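Local coordinates for GTP-binding protein (Thermus thermophilus, PDB 2DBY) that binds GDP and, as an OBG-type P-loop protein of the YchF/OLA1 subfamily, probably hydrolyses ATP and associates with the large ribosomal subunit, at residues L137-T142 and T196-A201; Y51-T56 and K331-G336; T69-V74 and A277-L282; D283-F288 and W298-G303; L161-A166 and V189-K194. All coordinates share one frame; numbering follows the deposited sequence.

Contact 1: residues L137-T142 and T196-A201; sequences LADLAT and TPLLTA
Asp139, on helix 124-156, carries the contact with its carboxylate. Its CG stands anti to the carbonyl carbon (chi1 -82°), which sends both oxygens to the backbone of the loop that follows helix 187-195. OD1 uses its syn lone pair for Leu199 N, 2.8 Å away, in a somewhat bent bond (145° at the hydrogen). OD2 is gripped twice: Thr200 N comes in on the syn lone pair at 2.7 Å, and Thr200 OG1 on the anti lone pair at 2.6 Å. Three bonds therefore fix the rotation of a buried carboxylate, and these donors would be expected to stabilise its ionised form. Thr200 OG1 in turn accepts from Ala180 N, so the same node reaches a second loop. Leu198 crosses the carboxylate obliquely, its CB 3.5 Å from Asp139 OD2, and its CD2 runs on to Thr142 CG2 at 3.8 Å. Thr142 turns that methyl anti to its backbone N and meets Thr196 tip to tip; at 3.5 Å the pair Thr142 CG2 and Thr196 CG2 is tight. Between Thr196 and Leu198 the chain bends in an inverse gamma turn centred on Pro197. A carboxylate holding two successive N-H groups at a short 3-10 segment here ties the helical insert, part of it predicted as coiled coil, to the loop leading back into the G-domain sheet at strand 204-209.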
# COMPACT_ATOMS: atom_id res chain seq x y z
N LEU A 137 -6.33 20.20 -9.94
CA LEU A 137 -5.77 21.36 -10.62
C LEU A 137 -4.39 21.04 -11.17
O LEU A 137 -4.04 21.44 -12.29
CB LEU A 137 -5.71 22.56 -9.67
CG LEU A 137 -7.09 23.15 -9.35
CD1 LEU A 137 -6.95 24.20 -8.23
CD2 LEU A 137 -7.67 23.79 -10.58
N ALA A 138 -3.58 20.32 -10.40
CA ALA A 138 -2.25 19.97 -10.89
C ALA A 138 -2.33 19.02 -12.09
O ALA A 138 -1.59 19.16 -13.08
CB ALA A 138 -1.42 19.32 -9.76
N ASP A 139 -3.25 18.06 -12.00
CA ASP A 139 -3.42 17.06 -13.06
C ASP A 139 -3.95 17.67 -14.35
O ASP A 139 -3.57 17.22 -15.45
CB ASP A 139 -4.38 15.96 -12.62
CG ASP A 139 -3.70 14.89 -11.75
OD1 ASP A 139 -2.45 14.93 -11.63
OD2 ASP A 139 -4.41 14.02 -11.22
N LEU A 140 -4.83 18.67 -14.22
CA LEU A 140 -5.38 19.32 -15.43
C LEU A 140 -4.25 20.04 -16.14
O LEU A 140 -4.16 20.00 -17.36
CB LEU A 140 -6.52 20.29 -15.06
CG LEU A 140 -7.80 19.57 -14.64
CD1 LEU A 140 -8.79 20.55 -13.96
CD2 LEU A 140 -8.44 18.98 -15.89
N ALA A 141 -3.37 20.70 -15.39
CA ALA A 141 -2.23 21.38 -15.99
C ALA A 141 -1.30 20.36 -16.67
O ALA A 141 -0.77 20.58 -17.76
CB ALA A 141 -1.46 22.17 -14.91
N THR A 142 -1.08 19.22 -16.01
CA THR A 142 -0.25 18.18 -16.60
C THR A 142 -0.87 17.69 -17.90
O THR A 142 -0.17 17.51 -18.90
CB THR A 142 -0.12 16.99 -15.65
OG1 THR A 142 0.63 17.41 -14.52
CG2 THR A 142 0.60 15.80 -16.33
N THR A 196 2.73 8.98 -17.59
CA THR A 196 2.35 10.21 -16.87
C THR A 196 1.47 9.85 -15.67
O THR A 196 0.24 9.82 -15.76
CB THR A 196 1.57 11.15 -17.81
OG1 THR A 196 2.38 11.43 -18.97
CG2 THR A 196 1.23 12.46 -17.12
N PRO A 197 2.11 9.56 -14.52
CA PRO A 197 1.41 9.18 -13.28
C PRO A 197 0.66 10.32 -12.63
O PRO A 197 1.17 10.95 -11.70
CB PRO A 197 2.55 8.64 -12.39
CG PRO A 197 3.69 8.37 -13.34
CD PRO A 197 3.57 9.48 -14.36
N LEU A 198 -0.55 10.57 -13.10
CA LEU A 198 -1.39 11.65 -12.57
C LEU A 198 -1.61 11.48 -11.07
O LEU A 198 -1.75 10.37 -10.57
CB LEU A 198 -2.75 11.69 -13.27
CG LEU A 198 -2.67 12.02 -14.77
CD1 LEU A 198 -4.11 12.05 -15.33
CD2 LEU A 198 -1.97 13.37 -14.97
N LEU A 199 -1.64 12.61 -10.36
CA LEU A 199 -1.83 12.55 -8.91
C LEU A 199 -3.16 11.90 -8.52
O LEU A 199 -3.22 11.13 -7.53
CB LEU A 199 -1.75 13.95 -8.32
CG LEU A 199 -0.44 14.68 -8.67
CD1 LEU A 199 -0.44 15.99 -7.89
CD2 LEU A 199 0.83 13.85 -8.31
N THR A 200 -4.22 12.19 -9.27
CA THR A 200 -5.53 11.63 -8.96
C THR A 200 -5.72 10.21 -9.47
O THR A 200 -6.80 9.64 -9.30
CB THR A 200 -6.70 12.52 -9.49
OG1 THR A 200 -6.61 12.63 -10.91
CG2 THR A 200 -6.64 13.91 -8.86
N ALA A 201 -4.68 9.65 -10.07
CA ALA A 201 -4.71 8.25 -10.53
C ALA A 201 -4.20 7.34 -9.39
O ALA A 201 -4.40 6.11 -9.42
CB ALA A 201 -3.84 8.07 -11.81

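Contact 2: residues Y51-T56 and K331-G336; sequences YALQRT and KLVEAG
Val333 turns CG1 anti to its backbone N (chi1 172°) and CG2 anti to its carbonyl carbon, while Thr56 puts OG1 anti to the carbonyl carbon and CG2 anti to N (chi1 -66°). These two rotations set the valine fork astride the threonine hydroxyl: Thr56 OG1 lies 3.7 Å from Val333 CG2 and equally near CG1. The valine is a knob in a hole formed by Ala52, Leu53, Arg55 and Thr56 on helix 48-57. Leu53 CD2 closes one side at 3.8 Å from Val333 CG2, crossing it at about a right angle, and also touches Leu332 CD2 at 4.0 Å. On another side Arg55, bent at chi3, brings NH2 to 3.8 Å from Val333 CG1. The methyl of Thr56 lies against the end of helix 329-335, with CG2 3.6 Å from Gly336 C, where the chain leaves the helix with positive phi. A water joins the helices beside the knob: it donates to Val333 O at 2.6 Å and is bonded to Thr56 OG1 at 2.7 Å, with a weak bond from Arg55 NH2. The short segments run 32° from parallel, linking a helix of the G domain to one of the C-terminal, ubiquitin-like region. The chemistry implies an interface held by an apolar knob in a partly polar hole, with polar atoms of the two helices bridged through water.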
# COMPACT_ATOMS: atom_id res chain seq x y z
N TYR A 51 4.00 -18.07 11.49
CA TYR A 51 4.07 -18.97 12.64
C TYR A 51 3.68 -20.39 12.27
O TYR A 51 4.21 -21.35 12.85
CB TYR A 51 3.16 -18.45 13.77
CG TYR A 51 3.72 -17.17 14.34
CD1 TYR A 51 4.98 -17.17 14.95
CD2 TYR A 51 3.06 -15.96 14.16
CE1 TYR A 51 5.58 -15.99 15.36
CE2 TYR A 51 3.66 -14.76 14.57
CZ TYR A 51 4.92 -14.79 15.16
OH TYR A 51 5.54 -13.62 15.54
N ALA A 52 2.77 -20.52 11.31
CA ALA A 52 2.34 -21.82 10.84
C ALA A 52 3.56 -22.51 10.18
O ALA A 52 3.81 -23.68 10.42
CB ALA A 52 1.20 -21.67 9.82
N LEU A 53 4.29 -21.77 9.36
CA LEU A 53 5.50 -22.31 8.71
C LEU A 53 6.57 -22.59 9.74
O LEU A 53 7.31 -23.58 9.63
CB LEU A 53 6.02 -21.32 7.68
CG LEU A 53 5.14 -21.33 6.44
CD1 LEU A 53 5.41 -20.08 5.59
CD2 LEU A 53 5.40 -22.62 5.66
N GLN A 54 6.66 -21.73 10.74
CA GLN A 54 7.63 -21.89 11.79
C GLN A 54 7.41 -23.22 12.52
O GLN A 54 8.37 -23.91 12.81
CB GLN A 54 7.55 -20.74 12.79
CG GLN A 54 8.39 -20.93 14.05
CD GLN A 54 8.18 -19.81 15.06
OE1 GLN A 54 7.11 -19.66 15.62
NE2 GLN A 54 9.22 -19.01 15.29
N ARG A 55 6.17 -23.58 12.81
CA ARG A 55 5.94 -24.86 13.51
C ARG A 55 6.32 -26.02 12.59
O ARG A 55 6.88 -27.03 13.04
CB ARG A 55 4.47 -25.02 13.95
CG ARG A 55 4.19 -26.42 14.51
CD ARG A 55 2.72 -26.80 14.52
NE ARG A 55 2.12 -26.95 13.20
CZ ARG A 55 2.30 -27.99 12.38
NH1 ARG A 55 3.08 -29.01 12.73
NH2 ARG A 55 1.66 -28.01 11.20
N THR A 56 6.03 -25.88 11.30
CA THR A 56 6.36 -26.92 10.34
C THR A 56 7.86 -27.22 10.29
O THR A 56 8.26 -28.37 10.15
CB THR A 56 5.88 -26.53 8.93
OG1 THR A 56 4.45 -26.47 8.90
CG2 THR A 56 6.37 -27.54 7.88
N LYS A 331 0.06 -25.79 1.54
CA LYS A 331 0.37 -27.14 1.09
C LYS A 331 1.71 -27.56 1.69
O LYS A 331 1.94 -28.75 1.93
CB LYS A 331 0.42 -27.20 -0.44
CG LYS A 331 -0.88 -26.85 -1.14
CD LYS A 331 -2.06 -27.67 -0.66
CE LYS A 331 -1.94 -29.16 -1.02
NZ LYS A 331 -3.12 -29.94 -0.52
N LEU A 332 2.62 -26.61 1.91
CA LEU A 332 3.89 -26.97 2.52
C LEU A 332 3.59 -27.37 3.97
O LEU A 332 4.16 -28.32 4.51
CB LEU A 332 4.87 -25.79 2.49
CG LEU A 332 6.29 -26.05 3.01
CD1 LEU A 332 6.90 -27.27 2.28
CD2 LEU A 332 7.15 -24.79 2.77
N VAL A 333 2.70 -26.61 4.61
CA VAL A 333 2.33 -26.91 6.00
C VAL A 333 1.60 -28.26 6.05
O VAL A 333 1.87 -29.09 6.93
CB VAL A 333 1.42 -25.81 6.59
CG1 VAL A 333 0.88 -26.22 7.96
CG2 VAL A 333 2.23 -24.50 6.73
N GLU A 334 0.66 -28.47 5.14
CA GLU A 334 -0.10 -29.72 5.13
C GLU A 334 0.81 -30.93 4.92
O GLU A 334 0.60 -31.98 5.52
CB GLU A 334 -1.17 -29.69 4.04
CG GLU A 334 -2.02 -30.98 4.01
CD GLU A 334 -3.14 -30.91 2.99
OE1 GLU A 334 -3.95 -31.86 2.92
OE2 GLU A 334 -3.22 -29.90 2.26
N ALA A 335 1.82 -30.78 4.06
CA ALA A 335 2.75 -31.87 3.80
C ALA A 335 3.69 -32.14 4.98
O ALA A 335 4.02 -33.30 5.27
CB ALA A 335 3.58 -31.57 2.55
N GLY A 336 4.12 -31.08 5.66
CA GLY A 336 5.00 -31.23 6.81
C GLY A 336 6.46 -30.90 6.57
O GLY A 336 7.30 -31.10 7.44
O HOH W 1 3.30 -28.92 9.05
O HOH W 2 9.93 -30.73 8.19

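Contact 3: residues T69-V74 and A277-L282; sequences THVEFV and AGYRAL. With FMT (formic acid), chain E.
Tyr279 leaves helix 270-281 at CB with chi1 -146°, well off a staggered position, and this swings its ring to strand 66-75. CD1 is the first ring atom to touch, 3.6 Å from Val71 CG2, the two side chains crossing obliquely. Next round the ring, CE1 comes 4.4 Å from His70 O, which lies near the ring plane. At the tip OH lies 3.8 Å from Thr69 CG2, and this hydroxyl is hydrogen-bonded to Thr286 and Thr299 of the adjoining hairpin. Val71 sends its other methyl toward Gly278, where a CB would be crowded by Val71 CG1 and Phe73 CZ. His70 points away from the helix, and its ND1 donates a nearly straight bond (173°) of 2.8 Å to O1 of a formic acid molecule, probably from the crystallisation liquor and also held by Ala29 N. An alanine here would lose that donor and the imidazole, and would probably loosen the packing near Pro32 and Val42 and weaken the hold on the formic acid. The short segments of helix and strand cross at 87°, the helix packing on a face of the G-domain sheet in which strand 66-75 pairs with strands 3-7 and 40-44.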
# COMPACT_ATOMS: atom_id res chain seq x y z
N THR A 69 7.29 -8.97 6.84
CA THR A 69 7.52 -7.88 5.90
C THR A 69 6.84 -6.64 6.53
O THR A 69 6.51 -6.65 7.72
CB THR A 69 6.99 -8.20 4.47
OG1 THR A 69 7.32 -7.13 3.59
CG2 THR A 69 5.46 -8.42 4.46
N HIS A 70 6.63 -5.58 5.75
CA HIS A 70 6.06 -4.35 6.28
C HIS A 70 5.49 -3.49 5.17
O HIS A 70 5.63 -3.81 3.98
CB HIS A 70 7.18 -3.58 6.99
CG HIS A 70 8.38 -3.33 6.12
ND1 HIS A 70 9.66 -3.67 6.50
CD2 HIS A 70 8.49 -2.76 4.90
CE1 HIS A 70 10.51 -3.34 5.54
NE2 HIS A 70 9.83 -2.78 4.56
N VAL A 71 4.83 -2.39 5.57
CA VAL A 71 4.25 -1.42 4.64
C VAL A 71 4.78 -0.05 5.06
O VAL A 71 4.70 0.32 6.23
CB VAL A 71 2.71 -1.40 4.72
CG1 VAL A 71 2.16 -0.34 3.74
CG2 VAL A 71 2.16 -2.76 4.38
N GLU A 72 5.31 0.69 4.09
CA GLU A 72 5.89 2.01 4.35
C GLU A 72 4.87 3.15 4.23
O GLU A 72 4.08 3.17 3.29
CB GLU A 72 7.04 2.24 3.37
CG GLU A 72 7.82 3.54 3.55
CD GLU A 72 9.06 3.56 2.68
OE1 GLU A 72 10.02 2.83 2.99
OE2 GLU A 72 9.08 4.30 1.69
N PHE A 73 4.91 4.08 5.18
CA PHE A 73 4.00 5.22 5.22
C PHE A 73 4.81 6.50 5.32
O PHE A 73 5.83 6.52 6.03
CB PHE A 73 3.08 5.13 6.45
CG PHE A 73 2.01 4.08 6.32
CD1 PHE A 73 2.22 2.79 6.81
CD2 PHE A 73 0.81 4.37 5.68
CE1 PHE A 73 1.24 1.80 6.65
CE2 PHE A 73 -0.17 3.40 5.52
CZ PHE A 73 0.04 2.11 5.99
N VAL A 74 4.37 7.54 4.63
CA VAL A 74 5.07 8.82 4.65
C VAL A 74 4.14 9.90 5.19
O VAL A 74 2.98 9.99 4.77
CB VAL A 74 5.49 9.21 3.23
CG1 VAL A 74 6.24 10.55 3.25
CG2 VAL A 74 6.32 8.11 2.62
N ALA A 277 -4.69 -2.29 4.37
CA ALA A 277 -5.38 -1.48 3.36
C ALA A 277 -4.31 -0.88 2.44
O ALA A 277 -4.51 -0.79 1.23
CB ALA A 277 -6.22 -0.37 4.01
N GLY A 278 -3.17 -0.50 3.03
CA GLY A 278 -2.09 0.06 2.22
C GLY A 278 -1.50 -1.01 1.30
O GLY A 278 -1.17 -0.75 0.15
N TYR A 279 -1.37 -2.23 1.81
CA TYR A 279 -0.83 -3.33 1.03
C TYR A 279 -1.70 -3.52 -0.21
O TYR A 279 -1.20 -3.67 -1.32
CB TYR A 279 -0.84 -4.63 1.86
CG TYR A 279 0.31 -5.58 1.58
CD1 TYR A 279 1.64 -5.20 1.84
CD2 TYR A 279 0.08 -6.90 1.18
CE1 TYR A 279 2.69 -6.10 1.71
CE2 TYR A 279 1.12 -7.82 1.04
CZ TYR A 279 2.42 -7.41 1.32
OH TYR A 279 3.46 -8.30 1.24
N ARG A 280 -3.03 -3.49 -0.01
CA ARG A 280 -3.96 -3.64 -1.13
C ARG A 280 -3.88 -2.47 -2.09
O ARG A 280 -3.90 -2.66 -3.31
CB ARG A 280 -5.41 -3.78 -0.63
CG ARG A 280 -5.70 -5.10 0.11
CD ARG A 280 -7.20 -5.26 0.35
NE ARG A 280 -7.73 -4.30 1.32
CZ ARG A 280 -7.68 -4.46 2.65
NH1 ARG A 280 -7.13 -5.55 3.18
NH2 ARG A 280 -8.18 -3.54 3.44
N ALA A 281 -3.79 -1.26 -1.55
CA ALA A 281 -3.73 -0.07 -2.40
C ALA A 281 -2.50 -0.09 -3.29
O ALA A 281 -2.56 0.33 -4.46
CB ALA A 281 -3.72 1.20 -1.52
N LEU A 282 -1.39 -0.57 -2.74
CA LEU A 282 -0.14 -0.63 -3.49
C LEU A 282 -0.09 -1.87 -4.40
O LEU A 282 0.91 -2.09 -5.10
CB LEU A 282 1.06 -0.63 -2.52
CG LEU A 282 1.24 0.66 -1.70
CD1 LEU A 282 2.34 0.49 -0.63
CD2 LEU A 282 1.57 1.80 -2.63
C FMT E . 9.40 -5.54 9.43
O1 FMT E . 10.32 -5.07 8.81
O2 FMT E . 9.59 -5.98 10.67

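Contact 4: residues D283-F288 and W298-G303; sequences DLLTFF and WTVRRG
Trp298 N donates to Phe287 O at 2.7 Å, nearly along the carbonyl axis, in the antiparallel beta hairpin of strands 284-290 and 295-301. Phe287 N answers to Trp298 O, and the next hydrogen-bonded pair, Leu285 with Val300, is likewise joined both ways. Beyond the strands Arg302 N continues the pattern to Asp283 O at 2.9 Å (171°). Asp283 ends the preceding helix in a Schellman motif and forms a salt bridge with Arg302: NH1 meets OD2 at 3.1 Å from above the carboxylate plane. A water bridges Asp283 OD1 and Arg302 O. The guanidinium, folded back by its bend at chi3, takes Leu285 CD2 over the centre of one face. On that side of the sheet Leu285 CD1 presses on Val300 CG2 at a tight 3.5 Å. Farther along, Phe287 holds CG in the crowded position between N and C (chi1 75°), laying its ring under Trp298. The Trp298 CB makes a CH-pi contact over the ring face, 3.4 Å from Phe287 CZ. The indole five-membered ring is nearly parallel to the phenyl (14°) but slid aside. At the phenyl edge, in plane, Val300 CG1 lies 3.8 Å from Phe287 CE2.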
# COMPACT_ATOMS: atom_id res chain seq x y z
N ASP A 283 -1.16 -2.65 -4.39
CA ASP A 283 -1.30 -3.88 -5.20
C ASP A 283 -0.16 -4.86 -4.93
O ASP A 283 0.47 -5.38 -5.85
CB ASP A 283 -1.32 -3.54 -6.68
CG ASP A 283 -1.89 -4.67 -7.54
OD1 ASP A 283 -1.66 -4.64 -8.76
OD2 ASP A 283 -2.57 -5.57 -6.99
N LEU A 284 0.09 -5.13 -3.65
CA LEU A 284 1.20 -6.00 -3.28
C LEU A 284 0.77 -7.39 -2.85
O LEU A 284 -0.39 -7.63 -2.53
CB LEU A 284 1.97 -5.35 -2.14
CG LEU A 284 2.42 -3.92 -2.41
CD1 LEU A 284 3.03 -3.35 -1.14
CD2 LEU A 284 3.42 -3.91 -3.57
N LEU A 285 1.74 -8.30 -2.87
CA LEU A 285 1.49 -9.67 -2.41
C LEU A 285 2.71 -10.14 -1.64
O LEU A 285 3.82 -9.61 -1.80
CB LEU A 285 1.15 -10.62 -3.57
CG LEU A 285 2.05 -10.78 -4.80
CD1 LEU A 285 3.18 -11.76 -4.48
CD2 LEU A 285 1.20 -11.31 -5.97
N THR A 286 2.50 -11.11 -0.76
CA THR A 286 3.54 -11.67 0.07
C THR A 286 3.96 -13.05 -0.41
O THR A 286 3.10 -13.86 -0.75
CB THR A 286 3.03 -11.89 1.52
OG1 THR A 286 2.59 -10.63 2.07
CG2 THR A 286 4.13 -12.49 2.40
N PHE A 287 5.27 -13.31 -0.48
CA PHE A 287 5.73 -14.68 -0.77
C PHE A 287 6.70 -14.99 0.38
O PHE A 287 7.20 -14.06 1.05
CB PHE A 287 6.38 -14.84 -2.17
CG PHE A 287 7.76 -14.28 -2.31
CD1 PHE A 287 8.87 -14.98 -1.83
CD2 PHE A 287 7.97 -13.07 -2.97
CE1 PHE A 287 10.17 -14.48 -2.02
CE2 PHE A 287 9.25 -12.57 -3.15
CZ PHE A 287 10.36 -13.27 -2.67
N PHE A 288 6.96 -16.27 0.64
CA PHE A 288 7.81 -16.65 1.75
C PHE A 288 9.03 -17.48 1.38
O PHE A 288 9.05 -18.11 0.33
CB PHE A 288 7.04 -17.55 2.75
CG PHE A 288 5.75 -16.95 3.27
CD1 PHE A 288 4.54 -17.23 2.65
CD2 PHE A 288 5.77 -16.11 4.38
CE1 PHE A 288 3.34 -16.67 3.14
CE2 PHE A 288 4.58 -15.55 4.87
CZ PHE A 288 3.36 -15.83 4.25
N TRP A 298 8.29 -11.87 2.20
CA TRP A 298 8.84 -10.92 1.23
C TRP A 298 7.68 -10.29 0.48
O TRP A 298 6.63 -10.90 0.31
CB TRP A 298 9.75 -11.65 0.23
CG TRP A 298 10.85 -12.40 0.87
CD1 TRP A 298 10.80 -13.69 1.35
CD2 TRP A 298 12.18 -11.95 1.09
NE1 TRP A 298 12.03 -14.07 1.84
CE2 TRP A 298 12.90 -13.02 1.69
CE3 TRP A 298 12.86 -10.75 0.82
CZ2 TRP A 298 14.26 -12.91 2.03
CZ3 TRP A 298 14.22 -10.65 1.17
CH2 TRP A 298 14.89 -11.73 1.76
N THR A 299 7.89 -9.07 0.00
CA THR A 299 6.84 -8.33 -0.70
C THR A 299 7.24 -7.92 -2.12
O THR A 299 8.34 -7.42 -2.33
CB THR A 299 6.51 -7.02 0.06
OG1 THR A 299 6.02 -7.35 1.36
CG2 THR A 299 5.45 -6.19 -0.68
N VAL A 300 6.35 -8.18 -3.07
CA VAL A 300 6.53 -7.78 -4.46
C VAL A 300 5.20 -7.30 -5.01
O VAL A 300 4.14 -7.64 -4.48
CB VAL A 300 7.03 -8.93 -5.37
CG1 VAL A 300 8.42 -9.35 -4.96
CG2 VAL A 300 6.07 -10.08 -5.34
N ARG A 301 5.24 -6.51 -6.07
CA ARG A 301 4.02 -6.03 -6.69
C ARG A 301 3.34 -7.17 -7.45
O ARG A 301 3.99 -8.05 -8.00
CB ARG A 301 4.38 -4.89 -7.66
CG ARG A 301 5.07 -3.72 -6.99
CD ARG A 301 5.72 -2.79 -8.00
NE ARG A 301 6.11 -1.53 -7.39
CZ ARG A 301 6.70 -0.52 -8.03
NH1 ARG A 301 6.97 -0.63 -9.33
NH2 ARG A 301 7.00 0.60 -7.39
N ARG A 302 2.02 -7.18 -7.44
CA ARG A 302 1.29 -8.20 -8.16
C ARG A 302 1.72 -8.10 -9.63
O ARG A 302 1.76 -7.01 -10.20
CB ARG A 302 -0.22 -7.97 -8.03
CG ARG A 302 -1.09 -8.91 -8.86
CD ARG A 302 -2.54 -8.92 -8.38
NE ARG A 302 -2.73 -9.81 -7.22
CZ ARG A 302 -2.40 -9.51 -5.96
NH1 ARG A 302 -1.87 -8.33 -5.67
NH2 ARG A 302 -2.60 -10.40 -4.99
N GLY A 303 2.07 -9.24 -10.22
CA GLY A 303 2.50 -9.26 -11.61
C GLY A 303 3.97 -9.61 -11.73
O GLY A 303 4.45 -9.98 -12.80
O HOH W 3 0.94 -4.37 -9.55

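Contact 5: residues L161-A166 and V189-K194; sequences LPLLEA and VARFLK
The guanidinium of Arg191 lies with one face on Leu163, whose CD1 stands 3.5 Å from Arg191 NH2, offset toward the rim of the group. Pro162 runs alongside the arginine, its CG 3.7 Å from Arg191 NH1, and NH2 donates to Glu159 O just before helix 161-175, which gives the group a polar anchor. The other flat group, the ring of Phe192, brings CD1 to 3.7 Å from Leu163 O. Both belong to a near-perpendicular helix-on-helix packing: segments 189-194 and 161-166, on helices 187-195 and 161-175, cross at -92° with their axes 8.1 Å apart. Arg191 reaches its place by a bend at chi3 (57°), which turns the end of the chain back across the first turn of the other helix. Leu163 has CG anti to its carbonyl carbon and fills the angle between arginine and phenylalanine, with CG 3.9 Å from Phe192 CA. A serine here would lose the methyl that lies on the guanidinium and would probably leave Arg191 less firmly placed and the crossing less well filled. Phe192 holds CG anti to its backbone N and reaches past the crossing to Leu143 and Leu150 of helix 124-156, so three helices of the insert share this core. The small Ala166 lets the backbones approach: its CB is 3.9 Å from Phe192 CB and only 3.6 Å from Val189 CA.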
# COMPACT_ATOMS: atom_id res chain seq x y z
N LEU A 161 -0.21 7.80 -30.64
CA LEU A 161 -1.63 8.13 -30.73
C LEU A 161 -2.53 7.59 -29.60
O LEU A 161 -3.42 8.30 -29.10
CB LEU A 161 -2.15 7.69 -32.11
CG LEU A 161 -3.57 8.09 -32.49
CD1 LEU A 161 -3.79 9.58 -32.29
CD2 LEU A 161 -3.79 7.71 -33.94
N PRO A 162 -2.32 6.33 -29.19
CA PRO A 162 -3.18 5.84 -28.11
C PRO A 162 -3.06 6.67 -26.82
O PRO A 162 -4.04 6.87 -26.10
CB PRO A 162 -2.73 4.40 -27.92
CG PRO A 162 -2.25 4.01 -29.30
CD PRO A 162 -1.53 5.24 -29.78
N LEU A 163 -1.85 7.14 -26.50
CA LEU A 163 -1.71 7.95 -25.29
C LEU A 163 -2.45 9.27 -25.45
O LEU A 163 -3.08 9.78 -24.52
CB LEU A 163 -0.22 8.22 -25.00
CG LEU A 163 0.52 7.03 -24.37
CD1 LEU A 163 0.76 5.93 -25.41
CD2 LEU A 163 1.85 7.55 -23.82
N LEU A 164 -2.40 9.85 -26.65
CA LEU A 164 -3.10 11.10 -26.89
C LEU A 164 -4.62 10.90 -26.69
O LEU A 164 -5.28 11.73 -26.07
CB LEU A 164 -2.84 11.60 -28.33
CG LEU A 164 -3.64 12.83 -28.76
CD1 LEU A 164 -3.24 14.07 -27.93
CD2 LEU A 164 -3.39 13.08 -30.25
N GLU A 165 -5.17 9.81 -27.23
CA GLU A 165 -6.61 9.58 -27.11
C GLU A 165 -7.03 9.30 -25.67
O GLU A 165 -8.10 9.72 -25.22
CB GLU A 165 -7.04 8.46 -28.05
CG GLU A 165 -6.69 8.77 -29.53
CD GLU A 165 -7.09 10.19 -29.93
OE1 GLU A 165 -6.23 11.09 -29.90
OE2 GLU A 165 -8.28 10.41 -30.26
N ALA A 166 -6.16 8.62 -24.93
CA ALA A 166 -6.44 8.37 -23.51
C ALA A 166 -6.45 9.72 -22.77
O ALA A 166 -7.32 9.99 -21.93
CB ALA A 166 -5.36 7.46 -22.93
N VAL A 189 -5.40 4.01 -21.76
CA VAL A 189 -5.31 4.75 -20.50
C VAL A 189 -4.16 4.18 -19.65
O VAL A 189 -3.40 4.91 -19.02
CB VAL A 189 -6.66 4.69 -19.75
CG1 VAL A 189 -6.50 5.17 -18.28
CG2 VAL A 189 -7.68 5.56 -20.49
N ALA A 190 -4.01 2.86 -19.66
CA ALA A 190 -2.94 2.26 -18.88
C ALA A 190 -1.56 2.72 -19.38
O ALA A 190 -0.67 3.01 -18.58
CB ALA A 190 -3.04 0.75 -18.94
N ARG A 191 -1.38 2.79 -20.70
CA ARG A 191 -0.09 3.22 -21.24
C ARG A 191 0.17 4.69 -20.90
O ARG A 191 1.28 5.08 -20.56
CB ARG A 191 -0.05 3.05 -22.76
CG ARG A 191 -0.02 1.61 -23.21
CD ARG A 191 0.03 1.54 -24.73
NE ARG A 191 1.18 2.26 -25.27
CZ ARG A 191 1.34 2.56 -26.56
NH1 ARG A 191 0.41 2.20 -27.43
NH2 ARG A 191 2.41 3.21 -26.97
N PHE A 192 -0.88 5.49 -20.98
CA PHE A 192 -0.71 6.90 -20.67
C PHE A 192 -0.32 7.10 -19.19
O PHE A 192 0.61 7.86 -18.88
CB PHE A 192 -2.00 7.67 -20.95
CG PHE A 192 -1.93 9.11 -20.52
CD1 PHE A 192 -1.29 10.05 -21.33
CD2 PHE A 192 -2.41 9.50 -19.28
CE1 PHE A 192 -1.11 11.35 -20.90
CE2 PHE A 192 -2.24 10.81 -18.83
CZ PHE A 192 -1.58 11.74 -19.65
N LEU A 193 -1.02 6.43 -18.28
CA LEU A 193 -0.75 6.64 -16.86
C LEU A 193 0.60 6.08 -16.40
O LEU A 193 1.15 6.55 -15.40
CB LEU A 193 -1.89 6.06 -16.01
CG LEU A 193 -3.23 6.82 -16.08
CD1 LEU A 193 -4.31 6.09 -15.30
CD2 LEU A 193 -3.02 8.24 -15.53
N LYS A 194 1.13 5.11 -17.13
CA LYS A 194 2.43 4.56 -16.79
C LYS A 194 3.47 5.63 -17.11
O LYS A 194 4.39 5.87 -16.34
CB LYS A 194 2.72 3.30 -17.62
CG LYS A 194 4.03 2.60 -17.25
CD LYS A 194 4.30 1.42 -18.19
CE LYS A 194 5.69 0.84 -17.96
NZ LYS A 194 6.11 -0.07 -19.08

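Overall arrangement
From the N terminus, helix 48-57 opens the loop of contact 2, the longest, which closes only at helix 329-335 and joins the G domain to the C-terminal region. Inside it strand 66-75 opens contact 3, which closes at helix 270-281. Contact 1 is nested within contact 3, and contact 5 within contact 1; these two touch where Leu193 packs on Leu198 and Ala201, making one helical insert. Contact 4 follows contact 3 in series, still within contact 2; contacts 3 and 4 share the central sheet and meet through the hydroxyls of Thr69, Tyr279, Thr286 and Thr299. Leu53 touches Phe288, joining contacts 2 and 4. No loops cross. Contacts 1 and 2 lie on opposite sides of the chain's centre.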